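Local coordinates for protein TRAP dicarboxylate transporter, DctP subunit (Sulfurospirillum deleyianum, PDB 4OVS) that binds succinate and probably delivers it, as a periplasmic solute-binding protein, to a TRAP dicarboxylate transporter, at residues A178-A182 against V183-P187; A308-A311 against I312-Q315. One frame throughout, in Å; residues are numbered along the deposited sequence.

Interaction 1: A178-A182 against V183-P187; sequences AQFKA and VGANP
Phe180 meets Ala185 and Pro187 where the chain leaves helix 174-181 and turns back into strand 186-189. Its CB does most of the touching: it lies 3.7 Å from Pro187 CG and 4.0 Å from Ala185 CB. With CG anti to the carbonyl carbon (chi1 -84°), the ring is carried away from 183-187, and of its atoms CD1 keeps the link, 4.1 Å from Ala185 CB. Farther out the ring stacks on Phe168 of strand 167-170, so an aromatic residue suits a place that faces both the turn and the neighbouring strand. The backbone forms a Schellman motif, which ends the helix inside a beta-alpha-beta unit. Phe180 O accepts Ala185 N at 2.9 Å and, from the opposite face of its carbonyl plane, Val183 N at 3.2 Å. Gly184 N closes the inner turn on Lys181 O at 3.0 Å; glycine suits this C-prime position because its phi is positive (81°), a conformation that a side chain would disfavour. Val183 lays CG2 3.5 Å from Phe180 O, placing a methyl beside the doubly gripped carbonyl. Lys181, outside, crosses Pro187 at about a right angle, its NZ 3.9 Å from Pro187 CD.

Interaction 2: A308-A311 against I312-Q315; sequences AMEA and IYPQ
Ile312 sets its branched side chain against the carbonyl oxygen of Met309, a selenomethionine, where the chain leaves helix 299-310. Its CG1 takes the place between the backbone N and the carbonyl carbon (chi1 76°), which brings it 3.2 Å from Met309 O; CG2 lies 3.4 Å from the same oxygen. Isoleucine suits this buried place, since its two branches pack beside that oxygen and its side chain also reaches Pro107 and Gln179 of helix 174-181. Tyr313 follows and closes a type I beta turn, its N giving a nearly straight bond (171°) to Glu310 O at 2.9 Å, from above the carbonyl plane. Its side chain runs beside that of Glu310, with Glu310 CB over one face of the ring and Glu310 CG 4.0 Å from Tyr313 CE1. The carboxylate is turned 61° from the ring plane, and the phenol OH hydrogen-bonds to Pro107 O. A leucine in place of Tyr313 would probably leave Pro107 O without this donor and Glu310 without a flat surface for its methylenes. Pro314 then rests CD 3.6 Å from Ala311 O; having no N-H, it suits the start of a 3-10 segment before helix 317-330. One backbone bond thus holds the turn; the flanking contacts are van der Waals, carbons against carbonyl oxygens and methylenes against the ring, with the carboxylate beyond them, which probably lets its charge stay toward solvent.

Interactions 1 and 2 both finish a helix, and their centres lie 11 Å apart. They touch directly: Gln179 CG packs 3.4 Å from Met309 CE, and Ala182 CB lies 3.7 Å from Ile312 CG2, so the exits of helices 174-181 and 299-310 meet through carbon atoms, the polar end of Gln179 going to Glu208. Each is partly buried, with Phe180 and Val183 inside in one, Ile312 and Tyr313 in the other, and Lys181 and Pro314 at the surface. The chemistry follows the exit: 178-187 reverses through glycine into a strand of a beta-alpha-beta unit and uses three backbone bonds across the turn, whereas 308-315 leads through proline toward another helix and uses one.

Interaction 1: A178-A182 against V183-P187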
ATOM      1  N   ALA A 178      13.129  -4.335  10.075  1.00 36.35           N
ATOM      2  CA  ALA A 178      13.167  -4.900  11.415  1.00 36.51           C
ATOM      3  C   ALA A 178      12.296  -6.167  11.499  1.00 38.73           C
ATOM      4  O   ALA A 178      12.668  -7.155  12.121  1.00 37.89           O
ATOM      5  CB  ALA A 178      12.700  -3.855  12.415  1.00 40.44           C
ATOM      6  N   GLN A 179      11.129  -6.132  10.873  1.00 34.79           N
ATOM      7  CA  GLN A 179      10.185  -7.233  10.962  1.00 33.57           C
ATOM      8  C   GLN A 179      10.776  -8.534  10.426  1.00 33.15           C
ATOM      9  O   GLN A 179      10.561  -9.586  10.990  1.00 35.08           O
ATOM     10  CB  GLN A 179       8.886  -6.868  10.215  1.00 40.29           C
ATOM     11  CG  GLN A 179       8.090  -8.011   9.656  1.00 41.43           C
ATOM     12  CD  GLN A 179       6.889  -7.540   8.824  1.00 35.81           C
ATOM     13  OE1 GLN A 179       5.945  -6.969   9.352  1.00 33.94           O
ATOM     14  NE2 GLN A 179       6.935  -7.791   7.518  1.00 36.05           N
ATOM     15  N   PHE A 180      11.519  -8.458   9.335  1.00 35.35           N
ATOM     16  CA  PHE A 180      12.047  -9.659   8.708  1.00 35.67           C
ATOM     17  C   PHE A 180      13.351 -10.081   9.348  1.00 40.31           C
ATOM     18  O   PHE A 180      13.697 -11.276   9.383  1.00 41.83           O
ATOM     19  CB  PHE A 180      12.263  -9.405   7.238  1.00 37.70           C
ATOM     20  CG  PHE A 180      11.040  -9.596   6.417  1.00 36.15           C
ATOM     21  CD1 PHE A 180      10.623 -10.864   6.083  1.00 36.00           C
ATOM     22  CD2 PHE A 180      10.326  -8.511   5.960  1.00 36.33           C
ATOM     23  CE1 PHE A 180       9.512 -11.056   5.324  1.00 35.54           C
ATOM     24  CE2 PHE A 180       9.186  -8.691   5.194  1.00 35.19           C
ATOM     25  CZ  PHE A 180       8.783  -9.968   4.874  1.00 34.33           C
ATOM     26  N   LYS A 181      14.085  -9.101   9.841  1.00 42.28           N
ATOM     27  CA  LYS A 181      15.282  -9.389  10.606  1.00 46.13           C
ATOM     28  C   LYS A 181      14.886 -10.168  11.850  1.00 43.50           C
ATOM     29  O   LYS A 181      15.623 -11.024  12.310  1.00 46.88           O
ATOM     30  CB  LYS A 181      16.013  -8.099  10.975  1.00 48.90           C
ATOM     31  CG  LYS A 181      17.001  -7.594   9.916  1.00 47.91           C
ATOM     32  CD  LYS A 181      17.276  -6.091  10.072  1.00 47.95           C
ATOM     33  CE  LYS A 181      18.609  -5.655   9.503  1.00 50.65           C
ATOM     34  NZ  LYS A 181      18.772  -6.025   8.087  1.00 52.06           N
ATOM     35  N   ALA A 182      13.700  -9.901  12.369  1.00 44.91           N
ATOM     36  CA  ALA A 182      13.255 -10.544  13.595  1.00 42.83           C
ATOM     37  C   ALA A 182      13.054 -12.042  13.429  1.00 46.43           C
ATOM     38  O   ALA A 182      13.128 -12.777  14.407  1.00 47.22           O
ATOM     39  CB  ALA A 182      11.990  -9.914  14.060  1.00 44.86           C
ATOM     40  N   VAL A 183      12.790 -12.495  12.203  1.00 42.78           N
ATOM     41  CA  VAL A 183      12.691 -13.941  11.932  1.00 41.24           C
ATOM     42  C   VAL A 183      13.833 -14.432  11.052  1.00 39.94           C
ATOM     43  O   VAL A 183      13.731 -15.474  10.400  1.00 39.37           O
ATOM     44  CB  VAL A 183      11.338 -14.312  11.287  1.00 41.52           C
ATOM     45  CG1 VAL A 183      10.179 -13.830  12.175  1.00 42.83           C
ATOM     46  CG2 VAL A 183      11.223 -13.693   9.927  1.00 42.06           C
ATOM     47  N   GLY A 184      14.943 -13.698  11.057  1.00 40.14           N
ATOM     48  CA  GLY A 184      16.195 -14.238  10.542  1.00 40.11           C
ATOM     49  C   GLY A 184      16.314 -14.169   9.035  1.00 41.92           C
ATOM     50  O   GLY A 184      17.160 -14.844   8.426  1.00 38.45           O
ATOM     51  N   ALA A 185      15.461 -13.347   8.430  1.00 37.01           N
ATOM     52  CA  ALA A 185      15.513 -13.115   6.996  1.00 35.77           C
ATOM     53  C   ALA A 185      16.393 -11.911   6.619  1.00 38.81           C
ATOM     54  O   ALA A 185      16.829 -11.122   7.478  1.00 37.09           O
ATOM     55  CB  ALA A 185      14.099 -12.929   6.456  1.00 32.95           C
ATOM     56  N   ASN A 186      16.628 -11.780   5.320  1.00 38.29           N
ATOM     57  CA  ASN A 186      17.452 -10.729   4.760  1.00 38.86           C
ATOM     58  C   ASN A 186      16.572  -9.819   3.909  1.00 40.43           C
ATOM     59  O   ASN A 186      16.268 -10.150   2.758  1.00 39.84           O
ATOM     60  CB  ASN A 186      18.547 -11.374   3.909  1.00 43.66           C
ATOM     61  CG  ASN A 186      19.630 -10.399   3.483  1.00 49.33           C
ATOM     62  OD1 ASN A 186      19.583  -9.211   3.796  1.00 54.60           O
ATOM     63  ND2 ASN A 186      20.629 -10.912   2.767  1.00 51.83           N
ATOM     64  N   PRO A 187      16.125  -8.678   4.468  1.00 38.04           N
ATOM     65  CA  PRO A 187      15.247  -7.832   3.653  1.00 34.15           C
ATOM     66  C   PRO A 187      16.047  -6.936   2.711  1.00 35.87           C
ATOM     67  O   PRO A 187      17.181  -6.597   2.984  1.00 35.74           O
ATOM     68  CB  PRO A 187      14.476  -7.005   4.692  1.00 40.91           C
ATOM     69  CG  PRO A 187      15.084  -7.393   6.068  1.00 45.15           C
ATOM     70  CD  PRO A 187      16.372  -8.085   5.782  1.00 38.71           C
TER

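Interaction 2: A308-A311 against I312-Q315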
ATOM      1  N   ALA A 308       6.767 -13.347  17.501  1.00 42.66           N
ATOM      2  CA  ALA A 308       8.089 -13.071  16.974  1.00 45.31           C
ATOM      3  C   ALA A 308       8.147 -11.681  16.373  1.00 42.95           C
ATOM      4  O   ALA A 308       9.175 -11.011  16.455  1.00 42.17           O
ATOM      5  CB  ALA A 308       8.456 -14.106  15.920  1.00 46.62           C
HETATM    6  N   MSE A 309       7.054 -11.276  15.732  1.00 39.76           N
HETATM    7  CA  MSE A 309       7.061 -10.061  14.950  1.00 40.18           C
HETATM    8  C   MSE A 309       6.727  -8.811  15.774  1.00 39.73           C
HETATM    9  O   MSE A 309       7.202  -7.716  15.461  1.00 39.50           O
HETATM   10  CB  MSE A 309       6.129 -10.214  13.744  1.00 39.42           C
HETATM   11  CG  MSE A 309       6.713 -11.124  12.657  1.00 35.95           C
HETATM   12 SE   MSE A 309       5.663 -10.962  10.989  1.00 48.55          SE
HETATM   13  CE  MSE A 309       7.080 -11.231   9.621  1.00 44.40           C
ATOM     14  N   GLU A 310       5.915  -8.958  16.810  1.00 39.31           N
ATOM     15  CA  GLU A 310       5.619  -7.817  17.667  1.00 40.26           C
ATOM     16  C   GLU A 310       6.802  -7.434  18.532  1.00 45.08           C
ATOM     17  O   GLU A 310       6.877  -6.305  19.035  1.00 43.98           O
ATOM     18  CB  GLU A 310       4.403  -8.097  18.530  1.00 40.49           C
ATOM     19  CG  GLU A 310       3.131  -8.074  17.703  1.00 38.69           C
ATOM     20  CD  GLU A 310       2.009  -8.845  18.341  1.00 41.57           C
ATOM     21  OE1 GLU A 310       2.187  -9.299  19.494  1.00 41.86           O
ATOM     22  OE2 GLU A 310       0.963  -9.023  17.663  1.00 41.99           O
ATOM     23  N   ALA A 311       7.738  -8.359  18.696  1.00 44.52           N
ATOM     24  CA  ALA A 311       8.895  -8.101  19.547  1.00 45.43           C
ATOM     25  C   ALA A 311       9.667  -6.875  19.083  1.00 45.06           C
ATOM     26  O   ALA A 311      10.476  -6.337  19.818  1.00 45.69           O
ATOM     27  CB  ALA A 311       9.824  -9.338  19.594  1.00 46.31           C
ATOM     28  N   ILE A 312       9.406  -6.428  17.859  1.00 44.08           N
ATOM     29  CA  ILE A 312      10.130  -5.300  17.298  1.00 43.72           C
ATOM     30  C   ILE A 312       9.586  -3.922  17.758  1.00 43.37           C
ATOM     31  O   ILE A 312      10.239  -2.894  17.536  1.00 43.26           O
ATOM     32  CB  ILE A 312      10.110  -5.353  15.765  1.00 42.90           C
ATOM     33  CG1 ILE A 312       8.750  -4.912  15.218  1.00 41.91           C
ATOM     34  CG2 ILE A 312      10.452  -6.783  15.241  1.00 43.24           C
ATOM     35  CD1 ILE A 312       8.720  -4.798  13.705  1.00 41.13           C
ATOM     36  N   TYR A 313       8.398  -3.889  18.362  1.00 43.23           N
ATOM     37  CA  TYR A 313       7.724  -2.601  18.621  1.00 42.80           C
ATOM     38  C   TYR A 313       8.613  -1.629  19.425  1.00 43.44           C
ATOM     39  O   TYR A 313       8.688  -0.436  19.110  1.00 43.04           O
ATOM     40  CB  TYR A 313       6.389  -2.795  19.359  1.00 42.80           C
ATOM     41  CG  TYR A 313       5.171  -3.218  18.537  1.00 41.94           C
ATOM     42  CD1 TYR A 313       5.289  -3.982  17.386  1.00 41.49           C
ATOM     43  CD2 TYR A 313       3.892  -2.872  18.954  1.00 42.69           C
ATOM     44  CE1 TYR A 313       4.149  -4.381  16.655  1.00 40.77           C
ATOM     45  CE2 TYR A 313       2.769  -3.261  18.243  1.00 42.40           C
ATOM     46  CZ  TYR A 313       2.898  -4.021  17.100  1.00 40.50           C
ATOM     47  OH  TYR A 313       1.745  -4.377  16.411  1.00 39.83           O
ATOM     48  N   PRO A 314       9.268  -2.122  20.485  1.00 44.49           N
ATOM     49  CA  PRO A 314      10.003  -1.162  21.318  1.00 45.15           C
ATOM     50  C   PRO A 314      11.139  -0.436  20.606  1.00 45.01           C
ATOM     51  O   PRO A 314      11.453   0.696  20.944  1.00 45.17           O
ATOM     52  CB  PRO A 314      10.532  -2.030  22.453  1.00 46.34           C
ATOM     53  CG  PRO A 314       9.480  -3.071  22.614  1.00 46.26           C
ATOM     54  CD  PRO A 314       9.007  -3.379  21.209  1.00 45.16           C
ATOM     55  N   GLN A 315      11.752  -1.075  19.630  1.00 45.83           N
ATOM     56  CA  GLN A 315      12.765  -0.425  18.807  1.00 48.57           C
ATOM     57  C   GLN A 315      12.241   0.897  18.228  1.00 49.83           C
ATOM     58  O   GLN A 315      13.029   1.759  17.841  1.00 49.10           O
ATOM     59  CB  GLN A 315      13.153  -1.336  17.630  1.00 50.62           C
ATOM     60  CG  GLN A 315      13.499  -2.776  18.006  1.00 53.10           C
ATOM     61  CD  GLN A 315      13.970  -3.562  16.805  1.00 50.14           C
ATOM     62  OE1 GLN A 315      14.404  -2.985  15.803  1.00 52.83           O
ATOM     63  NE2 GLN A 315      13.866  -4.876  16.883  1.00 45.88           N
TER